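Local coordinates for S3-RNase (Pyrus pyrifolia, PDB 1IQQ), which cleaves RNA as a T2-family ribonuclease of the pistil and is responsible for gametophytic self-incompatibility in Japanese pear, at the glycan on Asn116. Numbering follows the deposited sequence.

The glycan on Asn116. Residues 28-29, 66, 110-111, 116, 118-119, 127-128. With NAG (2-acetamido-2-deoxy-beta-D-glucopyranose), chain B; NAG (2-acetamido-2-deoxy-beta-D-glucopyranose), chain C; BMA (beta-D-mannopyranose), chain D; XYP (beta-D-xylopyranose), chain E; MAN (alpha-D-mannopyranose), chain F.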
ATOM      1  N   LYS A  28       7.065  -3.179  13.043  1.00  9.73           N
ATOM      2  CA  LYS A  28       7.121  -1.721  12.754  1.00  9.06           C
ATOM      3  C   LYS A  28       7.628  -1.556  11.307  1.00  7.94           C
ATOM      4  O   LYS A  28       8.685  -0.957  11.016  1.00  8.41           O
ATOM      5  CB  LYS A  28       8.075  -1.056  13.761  1.00 11.18           C
ATOM      6  CG  LYS A  28       7.447  -1.017  15.185  1.00 12.24           C
ATOM      7  CD  LYS A  28       8.270  -0.198  16.203  1.00 14.72           C
ATOM      8  CE  LYS A  28       7.654  -0.327  17.596  1.00 20.75           C
ATOM      9  NZ  LYS A  28       8.542   0.269  18.656  1.00 22.30           N
ATOM     10  N   LEU A  29       6.801  -2.064  10.390  1.00  7.54           N
ATOM     11  CA  LEU A  29       7.130  -2.115   8.984  1.00  7.89           C
ATOM     12  C   LEU A  29       5.922  -1.780   8.109  1.00  7.07           C
ATOM     13  O   LEU A  29       4.778  -2.038   8.483  1.00  7.26           O
ATOM     14  CB  LEU A  29       7.563  -3.543   8.564  1.00  9.21           C
ATOM     15  CG  LEU A  29       8.942  -3.936   9.122  1.00  7.41           C
ATOM     16  CD1 LEU A  29       9.196  -5.425   8.881  1.00 10.35           C
ATOM     17  CD2 LEU A  29      10.030  -3.151   8.468  1.00  8.60           C
ATOM     18  N   ILE A  66       5.441 -12.560   3.894  1.00  8.96           N
ATOM     19  CA  ILE A  66       6.361 -11.520   4.346  1.00 10.67           C
ATOM     20  C   ILE A  66       6.050 -10.141   3.791  1.00 11.15           C
ATOM     21  O   ILE A  66       6.120  -9.165   4.552  1.00 12.61           O
ATOM     22  CB  ILE A  66       7.836 -11.903   3.991  1.00 10.36           C
ATOM     23  CG1 ILE A  66       8.202 -13.178   4.752  1.00 13.84           C
ATOM     24  CG2 ILE A  66       8.857 -10.729   4.316  1.00 11.73           C
ATOM     25  CD1 ILE A  66       9.495 -13.828   4.193  1.00 20.57           C
ATOM     26  N   TYR A 110       7.958  -4.094  -4.775  1.00  6.64           N
ATOM     27  CA  TYR A 110       8.422  -3.920  -3.419  1.00  6.88           C
ATOM     28  C   TYR A 110       9.906  -4.220  -3.209  1.00  7.77           C
ATOM     29  O   TYR A 110      10.610  -3.499  -2.488  1.00  9.20           O
ATOM     30  CB  TYR A 110       7.564  -4.838  -2.495  1.00  7.18           C
ATOM     31  CG  TYR A 110       7.719  -4.599  -1.030  1.00  5.91           C
ATOM     32  CD1 TYR A 110       6.897  -3.691  -0.353  1.00  6.87           C
ATOM     33  CD2 TYR A 110       8.611  -5.309  -0.287  1.00  7.47           C
ATOM     34  CE1 TYR A 110       6.959  -3.501   0.995  1.00  6.16           C
ATOM     35  CE2 TYR A 110       8.710  -5.146   1.112  1.00  7.76           C
ATOM     36  CZ  TYR A 110       7.858  -4.230   1.738  1.00  7.92           C
ATOM     37  OH  TYR A 110       7.926  -4.129   3.113  1.00  9.78           O
ATOM     38  N   ILE A 111      10.383  -5.320  -3.811  1.00 11.23           N
ATOM     39  CA  ILE A 111      11.757  -5.763  -3.607  1.00 11.95           C
ATOM     40  C   ILE A 111      12.659  -5.269  -4.739  1.00  9.78           C
ATOM     41  O   ILE A 111      13.450  -4.311  -4.558  1.00 13.64           O
ATOM     42  CB  ILE A 111      11.794  -7.341  -3.553  1.00 11.74           C
ATOM     43  CG1 ILE A 111      11.014  -7.861  -2.353  1.00 12.99           C
ATOM     44  CG2 ILE A 111      13.287  -7.829  -3.525  1.00 12.89           C
ATOM     45  CD1 ILE A 111      11.493  -7.297  -0.999  1.00 14.80           C
ATOM     46  N   ASN A 116       9.716  -0.618  -1.175  1.00  8.92           N
ATOM     47  CA  ASN A 116       9.417  -0.869   0.256  1.00  7.09           C
ATOM     48  C   ASN A 116       9.476   0.514   0.966  1.00  7.41           C
ATOM     49  O   ASN A 116      10.507   1.127   1.063  1.00  7.93           O
ATOM     50  CB  ASN A 116      10.513  -1.816   0.752  1.00  7.79           C
ATOM     51  CG  ASN A 116      10.491  -2.030   2.272  1.00 11.22           C
ATOM     52  OD1 ASN A 116       9.756  -1.334   3.001  1.00  9.43           O
ATOM     53  ND2 ASN A 116      11.306  -2.996   2.725  1.00  9.02           N
ATOM     54  N   SER A 118       9.184   1.365   4.012  1.00  7.48           N
ATOM     55  CA  SER A 118      10.062   1.467   5.208  1.00  6.11           C
ATOM     56  C   SER A 118      11.487   1.816   4.790  1.00  8.48           C
ATOM     57  O   SER A 118      12.150   2.619   5.481  1.00  7.39           O
ATOM     58  CB  SER A 118      10.052   0.157   5.987  1.00  7.03           C
ATOM     59  OG  SER A 118       8.787   0.048   6.624  1.00  7.68           O
ATOM     60  N   ARG A 119      11.913   1.227   3.650  1.00  6.77           N
ATOM     61  CA  ARG A 119      13.260   1.488   3.176  1.00  7.62           C
ATOM     62  C   ARG A 119      13.430   2.905   2.623  1.00  5.32           C
ATOM     63  O   ARG A 119      14.405   3.550   2.910  1.00  7.46           O
ATOM     64  CB  ARG A 119      13.614   0.421   2.121  1.00  7.99           C
ATOM     65  CG  ARG A 119      15.063   0.481   1.634  1.00 12.86           C
ATOM     66  CD  ARG A 119      15.202  -0.556   0.445  1.00 16.44           C
ATOM     67  NE  ARG A 119      16.608  -0.744   0.046  1.00 18.96           N
ATOM     68  CZ  ARG A 119      17.237   0.013  -0.851  1.00 22.03           C
ATOM     69  NH1 ARG A 119      16.605   1.013  -1.454  1.00 24.34           N
ATOM     70  NH2 ARG A 119      18.507  -0.239  -1.148  1.00 24.00           N
ATOM     71  N   GLU A 127      13.041   6.733  10.702  1.00  8.46           N
ATOM     72  CA  GLU A 127      12.861   5.361  11.206  1.00  9.11           C
ATOM     73  C   GLU A 127      11.586   5.361  12.038  1.00 10.77           C
ATOM     74  O   GLU A 127      11.171   6.435  12.504  1.00  9.19           O
ATOM     75  CB  GLU A 127      14.060   5.030  12.076  1.00  8.55           C
ATOM     76  CG  GLU A 127      15.364   5.124  11.287  1.00 10.09           C
ATOM     77  CD  GLU A 127      15.532   3.931  10.330  1.00 12.57           C
ATOM     78  OE1 GLU A 127      14.879   2.872  10.552  1.00 16.63           O
ATOM     79  OE2 GLU A 127      16.374   4.055   9.410  1.00 16.79           O
ATOM     80  N   PRO A 128      10.988   4.163  12.298  1.00  9.79           N
ATOM     81  CA  PRO A 128       9.740   4.032  13.079  1.00  8.67           C
ATOM     82  C   PRO A 128      10.036   4.150  14.587  1.00  8.75           C
ATOM     83  O   PRO A 128       9.818   3.233  15.359  1.00 10.26           O
ATOM     84  CB  PRO A 128       9.186   2.674  12.653  1.00  8.99           C
ATOM     85  CG  PRO A 128      10.478   1.839  12.348  1.00  8.23           C
ATOM     86  CD  PRO A 128      11.370   2.866  11.689  1.00  8.10           C
TER
HETATM   87  C1  NAG B   1      11.609  -3.158   4.128  1.00  9.08           C
HETATM   88  C2  NAG B   1      12.291  -4.543   4.326  1.00  7.77           C
HETATM   89  C3  NAG B   1      12.705  -4.642   5.805  1.00 11.11           C
HETATM   90  C4  NAG B   1      13.635  -3.492   6.213  1.00 10.03           C
HETATM   91  C5  NAG B   1      12.925  -2.171   5.868  1.00  8.77           C
HETATM   92  C6  NAG B   1      13.736  -0.939   6.093  1.00 11.11           C
HETATM   93  C7  NAG B   1      11.719  -6.621   3.182  1.00 11.31           C
HETATM   94  C8  NAG B   1      10.787  -7.797   3.094  1.00 14.91           C
HETATM   95  N2  NAG B   1      11.372  -5.624   4.031  1.00 10.64           N
HETATM   96  O3  NAG B   1      13.383  -5.904   5.965  1.00 11.58           O
HETATM   97  O4  NAG B   1      13.807  -3.522   7.645  1.00  9.11           O
HETATM   98  O5  NAG B   1      12.582  -2.178   4.465  1.00  9.08           O
HETATM   99  O6  NAG B   1      14.980  -0.964   5.376  1.00 13.79           O
HETATM  100  O7  NAG B   1      12.737  -6.585   2.478  1.00 13.03           O
HETATM  101  C1  NAG C   2      15.092  -3.287   8.042  1.00 11.51           C
HETATM  102  C2  NAG C   2      15.075  -3.129   9.545  1.00 13.68           C
HETATM  103  C3  NAG C   2      16.444  -3.068  10.140  1.00 17.20           C
HETATM  104  C4  NAG C   2      17.253  -4.278   9.691  1.00 19.34           C
HETATM  105  C5  NAG C   2      17.214  -4.414   8.176  1.00 14.96           C
HETATM  106  C6  NAG C   2      17.889  -5.698   7.719  1.00 22.03           C
HETATM  107  C7  NAG C   2      13.241  -1.915  10.368  1.00 11.47           C
HETATM  108  C8  NAG C   2      12.676  -0.461  10.504  1.00 16.91           C
HETATM  109  N2  NAG C   2      14.434  -1.888   9.853  1.00 14.65           N
HETATM  110  O3  NAG C   2      16.277  -3.109  11.570  1.00 18.68           O
HETATM  111  O4  NAG C   2      18.619  -4.155  10.133  1.00 21.69           O
HETATM  112  O5  NAG C   2      15.841  -4.479   7.713  1.00 14.51           O
HETATM  113  O6  NAG C   2      17.996  -5.706   6.300  1.00 26.53           O
HETATM  114  O7  NAG C   2      12.661  -2.903  10.819  1.00 16.68           O
HETATM  115  C1  BMA D   3      19.072  -5.171  10.969  1.00 27.05           C
HETATM  116  C2  BMA D   3      20.583  -5.068  11.049  1.00 33.62           C
HETATM  117  C3  BMA D   3      21.153  -6.063  12.069  1.00 34.51           C
HETATM  118  C4  BMA D   3      20.471  -5.922  13.432  1.00 34.08           C
HETATM  119  C5  BMA D   3      18.955  -5.996  13.240  1.00 34.52           C
HETATM  120  C6  BMA D   3      18.190  -5.811  14.530  1.00 34.53           C
HETATM  121  O2  BMA D   3      20.926  -3.733  11.446  1.00 33.59           O
HETATM  122  O3  BMA D   3      22.573  -5.830  12.202  1.00 35.01           O
HETATM  123  O4  BMA D   3      20.891  -6.987  14.295  1.00 33.76           O
HETATM  124  O5  BMA D   3      18.510  -4.986  12.296  1.00 31.60           O
HETATM  125  O6  BMA D   3      18.293  -4.480  15.028  1.00 38.58           O
HETATM  126  C1  XYP E   4      21.459  -2.960  10.438  1.00 35.19           C
HETATM  127  C2  XYP E   4      21.114  -1.492  10.657  1.00 34.76           C
HETATM  128  C3  XYP E   4      21.722  -0.659   9.505  1.00 37.02           C
HETATM  129  C4  XYP E   4      23.224  -0.964   9.362  1.00 36.02           C
HETATM  130  C5  XYP E   4      23.482  -2.476   9.301  1.00 35.50           C
HETATM  131  O2  XYP E   4      19.709  -1.357  10.665  1.00 38.43           O
HETATM  132  O3  XYP E   4      21.548   0.737   9.756  1.00 42.77           O
HETATM  133  O4  XYP E   4      23.720  -0.358   8.175  1.00 41.50           O
HETATM  134  O5  XYP E   4      22.879  -3.132  10.440  1.00 38.56           O
HETATM  135  C1  MAN F   5      23.351  -6.950  11.857  1.00 36.72           C
HETATM  136  C2  MAN F   5      24.804  -6.744  12.257  1.00 38.37           C
HETATM  137  C3  MAN F   5      25.355  -5.596  11.422  1.00 39.34           C
HETATM  138  C4  MAN F   5      25.339  -6.032   9.952  1.00 39.31           C
HETATM  139  C5  MAN F   5      23.884  -6.330   9.552  1.00 39.14           C
HETATM  140  C6  MAN F   5      23.787  -6.939   8.161  1.00 38.62           C
HETATM  141  O2  MAN F   5      25.516  -7.941  11.962  1.00 40.24           O
HETATM  142  O3  MAN F   5      26.663  -5.267  11.850  1.00 43.32           O
HETATM  143  O4  MAN F   5      25.881  -5.013   9.121  1.00 42.54           O
HETATM  144  O5  MAN F   5      23.281  -7.288  10.466  1.00 36.94           O
HETATM  145  O6  MAN F   5      22.547  -6.605   7.539  1.00 41.60           O
HETATM  146  O   HOH W   1       8.889  -5.573   5.267  1.00 13.19           O
HETATM  147  O   HOH W   2      13.512  -4.195   1.121  1.00 13.83           O
HETATM  148  O   HOH W   3      15.948   0.578   9.059  1.00 24.06           O
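Asn116 holds CG anti to its backbone N (chi1 172°), and Tyr110 does the same with its own CG (chi1 -169°). These torsions lay Asn116 CB over the centre of the Tyr110 ring, 3.7 Å above its plane, and bring the tyrosine hydroxyl beside the C1 and N2 end of the first sugar. The site is the N-glycosylation sequon Asn-Val-Ser. Asn116 ND2, the amide nitrogen, is bonded to the anomeric C1 of NAG (chain B). Asn116 OD1 faces the start of helix 117-123, where the backbone N of Ser118 and of Arg119 make weak hydrogen bonds to it; they would limit rotation of the amide.

Protein and sugar share no direct hydrogen bond. Water takes that role. Water 1 links Tyr110 OH to N2 of the NAG (chain B) acetamide, 2.8 Å from that nitrogen and almost straight (177° at H). Water 2 joins Asn116 ND2 to the acetamide O7 on the same sugar.

The acetamide methyl C8 of NAG (chain B) is tucked against carbon. Ile66 CG2 meets it at 3.7 Å, and Tyr110 CE2 approaches at 3.9 Å. Ile111 CD1 lies at the tyrosine ring edge, in plane, and also touches O7. An alanine at Tyr110 would probably loosen the first sugar, since the hydroxyl that holds water 1 and the ring under Asn116 CB would both be gone. On the opposite flank, Ser118 CB packs on C5 of NAG (chain B).

NAG (chain C) is less buried. Leu29 CD2 reaches its acetamide O7 at 3.5 Å and also touches the first sugar. BMA, XYP and MAN are poorly ordered and make no protein contact, so the protein holds the base of the glycan and leaves its outer part outside. Pro128 CG presses on C8 of NAG (chain C), while water 3 bridges N2 of that sugar to the Glu127 carboxylate, 2.9 Å from Glu127 OE1.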